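Local structure of orotidine 5'-phosphate decarboxylase (Streptomyces avermitilis, 3V75) at residues A[40-45]-A[264-269]; A[218-223]-A[240-245]. The protein probably catalyses the decarboxylation of orotidine 5'-phosphate to UMP, the last step of de novo UMP biosynthesis, on a TIM-barrel scaffold. All coordinates share one frame; numbering follows the deposited sequence.

Contact 1: residues A[40-45]-A[264-269]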
loop_
_atom_site.group_PDB
_atom_site.type_symbol
_atom_site.label_atom_id
_atom_site.label_comp_id
_atom_site.label_asym_id
_atom_site.label_seq_id
_atom_site.Cartn_x
_atom_site.Cartn_y
_atom_site.Cartn_z
ATOM N N PRO A 40 -6.020 25.600 -10.404
ATOM C CA PRO A 40 -5.686 24.800 -9.222
ATOM C C PRO A 40 -6.704 23.666 -8.979
ATOM O O PRO A 40 -7.588 23.772 -8.118
ATOM C CB PRO A 40 -5.696 25.832 -8.081
ATOM C CG PRO A 40 -6.700 26.846 -8.555
ATOM C CD PRO A 40 -6.555 26.924 -10.061
ATOM N N LEU A 41 -6.526 22.558 -9.676
ATOM C CA LEU A 41 -7.444 21.454 -9.532
ATOM C C LEU A 41 -6.766 20.137 -9.885
ATOM O O LEU A 41 -6.032 20.051 -10.878
ATOM C CB LEU A 41 -8.653 21.653 -10.457
ATOM C CG LEU A 41 -9.758 20.570 -10.357
ATOM C CD1 LEU A 41 -10.367 20.634 -8.997
ATOM C CD2 LEU A 41 -10.818 20.729 -11.454
ATOM N N CYS A 42 -7.052 19.116 -9.077
ATOM C CA CYS A 42 -6.702 17.734 -9.373
ATOM C C CYS A 42 -8.010 16.957 -9.460
ATOM O O CYS A 42 -8.862 17.085 -8.577
ATOM C CB CYS A 42 -5.866 17.180 -8.207
ATOM S SG CYS A 42 -5.414 15.454 -8.380
ATOM N N VAL A 43 -8.176 16.170 -10.515
ATOM C CA VAL A 43 -9.403 15.389 -10.686
ATOM C C VAL A 43 -9.085 13.931 -10.452
ATOM O O VAL A 43 -8.154 13.381 -11.074
ATOM C CB VAL A 43 -10.025 15.602 -12.094
ATOM C CG1 VAL A 43 -11.231 14.670 -12.294
ATOM C CG2 VAL A 43 -10.440 17.059 -12.279
ATOM N N GLY A 44 -9.823 13.279 -9.566
ATOM C CA GLY A 44 -9.603 11.859 -9.329
ATOM C C GLY A 44 -9.983 11.053 -10.557
ATOM O O GLY A 44 -10.884 11.428 -11.334
ATOM N N ILE A 45 -9.305 9.927 -10.774
ATOM C CA ILE A 45 -9.806 8.964 -11.753
ATOM C C ILE A 45 -10.187 7.757 -10.899
ATOM O O ILE A 45 -9.315 6.953 -10.473
ATOM C CB ILE A 45 -8.770 8.599 -12.817
ATOM C CG1 ILE A 45 -8.213 9.860 -13.478
ATOM C CG2 ILE A 45 -9.380 7.654 -13.868
ATOM C CD1 ILE A 45 -7.199 9.593 -14.633
ATOM N N ASN A 264 -0.459 26.376 -1.567
ATOM C CA ASN A 264 0.245 25.117 -1.840
ATOM C C ASN A 264 -0.676 23.906 -1.894
ATOM O O ASN A 264 -0.206 22.778 -2.034
ATOM C CB ASN A 264 1.320 24.882 -0.758
ATOM C CG ASN A 264 2.441 25.901 -0.828
ATOM O OD1 ASN A 264 2.570 26.633 -1.823
ATOM N ND2 ASN A 264 3.292 25.933 0.208
ATOM N N VAL A 265 -1.989 24.117 -1.818
ATOM C CA VAL A 265 -2.937 23.024 -1.838
ATOM C C VAL A 265 -3.165 22.535 -3.265
ATOM O O VAL A 265 -3.340 23.351 -4.195
ATOM C CB VAL A 265 -4.292 23.444 -1.178
ATOM C CG1 VAL A 265 -5.371 22.398 -1.416
ATOM C CG2 VAL A 265 -4.083 23.663 0.302
ATOM N N VAL A 266 -3.206 21.212 -3.411
ATOM C CA VAL A 266 -3.639 20.539 -4.623
ATOM C C VAL A 266 -5.025 20.016 -4.283
ATOM O O VAL A 266 -5.176 18.974 -3.637
ATOM C CB VAL A 266 -2.705 19.346 -4.967
ATOM C CG1 VAL A 266 -3.207 18.635 -6.226
ATOM C CG2 VAL A 266 -1.275 19.853 -5.141
ATOM N N PRO A 267 -6.074 20.746 -4.707
ATOM C CA PRO A 267 -7.431 20.365 -4.274
ATOM C C PRO A 267 -7.923 19.229 -5.153
ATOM O O PRO A 267 -7.994 19.369 -6.370
ATOM C CB PRO A 267 -8.269 21.639 -4.539
ATOM C CG PRO A 267 -7.234 22.713 -4.978
ATOM C CD PRO A 267 -6.071 21.952 -5.542
ATOM N N ASN A 268 -8.266 18.097 -4.551
ATOM C CA ASN A 268 -8.704 16.961 -5.323
ATOM C C ASN A 268 -10.232 16.830 -5.275
ATOM O O ASN A 268 -10.821 16.713 -4.191
ATOM C CB ASN A 268 -8.070 15.669 -4.767
ATOM C CG ASN A 268 -8.552 14.445 -5.507
ATOM O OD1 ASN A 268 -9.524 13.779 -5.092
ATOM N ND2 ASN A 268 -7.933 14.173 -6.634
ATOM N N VAL A 269 -10.862 16.848 -6.453
ATOM C CA VAL A 269 -12.297 16.623 -6.592
ATOM C C VAL A 269 -12.515 15.263 -7.262
ATOM O O VAL A 269 -11.878 14.980 -8.285
ATOM C CB VAL A 269 -12.932 17.711 -7.489
ATOM C CG1 VAL A 269 -14.450 17.500 -7.605
ATOM C CG2 VAL A 269 -12.624 19.141 -6.993
#
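The carbonyl oxygen of Cys42 takes one hydrogen bond from the neighbouring strand, from Val269 N at 2.9 Å, and a weaker CA-H...O contact from Asn268 CA. Two more backbone bonds fix the parallel register of strands 42-45 and 265-269, Cys42 N to Pro267 O (2.9 Å) and Gly44 N to Val269 O (3.0 Å). This is the seam where the first and last strands of the TIM barrel meet.

On the inner face, a side-chain bond runs beside the backbone ones. With CG anti to the backbone N (chi1 177°) and the amide turned by a chi2 of -94°, Asn268 carries ND2 to 3.3 Å from Cys42 SG, and the sulfur lies in the amide plane. The CB of Cys42 meanwhile rests 3.6 Å from Val266 CG1. Losing the amide to an alanine here would probably leave Cys42 SG without its N-H donor and open a gap beside Lys83 of strand 81-84.

The outer face is apolar. Leu41 sends CD1 obliquely toward CG2 of Val269, although the tightness of that pair is doubtful because Val269 has two conformers; Phe290 of helix 280-299 also packs on Val269. Further back, CG of the Pro267 ring sits 3.3 Å from Pro40 O. A proline nitrogen has no hydrogen to give, and Pro40 O is buried without a partner. The pairing thus illustrates how a proline edits a parallel sheet: its carbonyl still accepts a bond, while the bond that an N-H at this position would probably have given to Pro40 O is missing.

Contact 2: residues A[218-223]-A[240-245]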
loop_
_atom_site.group_PDB
_atom_site.type_symbol
_atom_site.label_atom_id
_atom_site.label_comp_id
_atom_site.label_asym_id
_atom_site.label_seq_id
_atom_site.Cartn_x
_atom_site.Cartn_y
_atom_site.Cartn_z
ATOM N N GLY A 218 5.285 16.385 -0.536
ATOM C CA GLY A 218 4.048 16.947 0.009
ATOM C C GLY A 218 3.404 16.022 1.006
ATOM O O GLY A 218 3.916 14.928 1.305
ATOM N N ALA A 219 2.272 16.482 1.550
ATOM C CA ALA A 219 1.494 15.728 2.533
ATOM C C ALA A 219 0.056 15.572 2.033
ATOM O O ALA A 219 -0.455 16.456 1.336
ATOM C CB ALA A 219 1.457 16.479 3.878
ATOM N N VAL A 220 -0.600 14.487 2.440
ATOM C CA VAL A 220 -2.043 14.365 2.274
ATOM C C VAL A 220 -2.690 14.950 3.545
ATOM O O VAL A 220 -2.388 14.511 4.665
ATOM C CB VAL A 220 -2.479 12.902 2.068
ATOM C CG1 VAL A 220 -4.017 12.852 1.892
ATOM C CG2 VAL A 220 -1.736 12.317 0.834
ATOM N N VAL A 221 -3.544 15.963 3.356
ATOM C CA VAL A 221 -4.203 16.684 4.457
ATOM C C VAL A 221 -5.652 16.884 4.039
ATOM O O VAL A 221 -5.934 17.621 3.074
ATOM C CB VAL A 221 -3.561 18.057 4.681
ATOM C CG1 VAL A 221 -4.220 18.796 5.855
ATOM C CG2 VAL A 221 -2.066 17.888 4.985
ATOM N N GLY A 222 -6.564 16.211 4.722
ATOM C CA GLY A 222 -7.975 16.246 4.353
ATOM C C GLY A 222 -8.605 17.621 4.526
ATOM O O GLY A 222 -8.452 18.252 5.591
ATOM N N ALA A 223 -9.304 18.082 3.471
ATOM C CA ALA A 223 -9.875 19.441 3.465
ATOM C C ALA A 223 -11.053 19.587 4.408
ATOM O O ALA A 223 -11.473 20.715 4.686
ATOM C CB ALA A 223 -10.322 19.846 2.044
ATOM N N LEU A 240 -1.934 17.691 -0.740
ATOM C CA LEU A 240 -2.991 17.059 -1.520
ATOM C C LEU A 240 -4.200 16.983 -0.617
ATOM O O LEU A 240 -4.147 16.385 0.478
ATOM C CB LEU A 240 -2.566 15.670 -1.959
ATOM C CG LEU A 240 -3.603 14.798 -2.651
ATOM C CD1 LEU A 240 -3.987 15.426 -4.003
ATOM C CD2 LEU A 240 -3.037 13.380 -2.834
ATOM N N ALA A 241 -5.294 17.611 -1.048
ATOM C CA ALA A 241 -6.445 17.761 -0.171
ATOM C C ALA A 241 -7.644 17.063 -0.764
ATOM O O ALA A 241 -8.373 17.656 -1.557
ATOM C CB ALA A 241 -6.740 19.239 0.079
ATOM N N PRO A 242 -7.887 15.816 -0.370
ATOM C CA PRO A 242 -9.129 15.173 -0.804
ATOM C C PRO A 242 -10.365 15.793 -0.100
ATOM O O PRO A 242 -10.278 16.442 1.007
ATOM C CB PRO A 242 -8.935 13.704 -0.412
ATOM C CG PRO A 242 -7.804 13.682 0.567
ATOM C CD PRO A 242 -7.062 14.980 0.509
ATOM N N GLY A 243 -11.522 15.558 -0.731
ATOM C CA GLY A 243 -12.780 15.966 -0.131
ATOM C C GLY A 243 -13.328 17.259 -0.694
ATOM O O GLY A 243 -14.317 17.781 -0.140
ATOM N N ILE A 244 -12.752 17.788 -1.759
ATOM C CA ILE A 244 -13.238 19.072 -2.252
ATOM C C ILE A 244 -14.638 18.864 -2.837
ATOM O O ILE A 244 -14.886 17.910 -3.582
ATOM C CB ILE A 244 -12.310 19.662 -3.313
ATOM C CG1 ILE A 244 -10.854 19.681 -2.840
ATOM C CG2 ILE A 244 -12.800 21.038 -3.737
ATOM C CD1 ILE A 244 -10.641 20.541 -1.601
ATOM N N GLY A 245 -15.557 19.766 -2.469
ATOM C CA GLY A 245 -16.957 19.676 -2.861
ATOM C C GLY A 245 -17.812 19.250 -1.666
ATOM O O GLY A 245 -19.011 19.498 -1.644
#
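Val220 and Leu240 are paired in parallel on adjacent strands of the TIM barrel, and the two side chains run alongside each other in the same direction, Val220 CG2 4.0 Å from Leu240 CD2. The backbone beneath them sets this alignment. Leu240 N donates to Ala219 O at 2.8 Å, and Val221 N returns a bond to Leu240 O at 3.0 Å; the CA-H of Val220 also approaches Leu240 O. Beside this pair the Pro242 ring is set across Val220, its CD 4.0 Å from Val220 CG1.

Beyond the strands the two chains stay joined through loop residues. Ala223 N reaches Pro242 O at 3.1 Å and so extends the pairing past the end of strand 217-221. Ala223 points its methyl toward the other segment, where it comes 4.1 Å from Ala241 CB.

The next shell differs on the two faces. Inside the barrel, Phe172 of strand 170-176 touches both Val220 and Leu240, and the side chain of Val220 comes within about 6 Å of that of Lys119, the predicted proton donor. Outside, Phe258 of helix 254-258 covers Val221, Ala223 and Ala241, while Leu254 of that helix meets Ile244. Between Pro242 and Ile244, Gly243 has a positive phi of 100°, where a CB would press on the carbonyl oxygen of the preceding residue. Beyond it, Ile244 holds CG1 beside its own backbone N (chi1 -51°), and the CD1 it carries ends 3.7 Å from Ala223 CB.

From the N terminus, the chain first lays down residues 40-45 and then builds the rest of the barrel strands before 264-269 returns to pair with them; contact 1 therefore closes a loop of more than two hundred residues and, with it, the barrel itself. Contact 2 closes a far shorter loop, between 218-223 and 240-245, lying wholly within the larger one. The two do not cross. They meet because strands 239-241 and 265-269 are neighbours: Val266 O lies 2.9 Å from Ala241 N, a probable hydrogen bond, and Ile244 packs on Pro267 and Val269. Together they join strands 42-45, 217-221, 239-241 and 265-269.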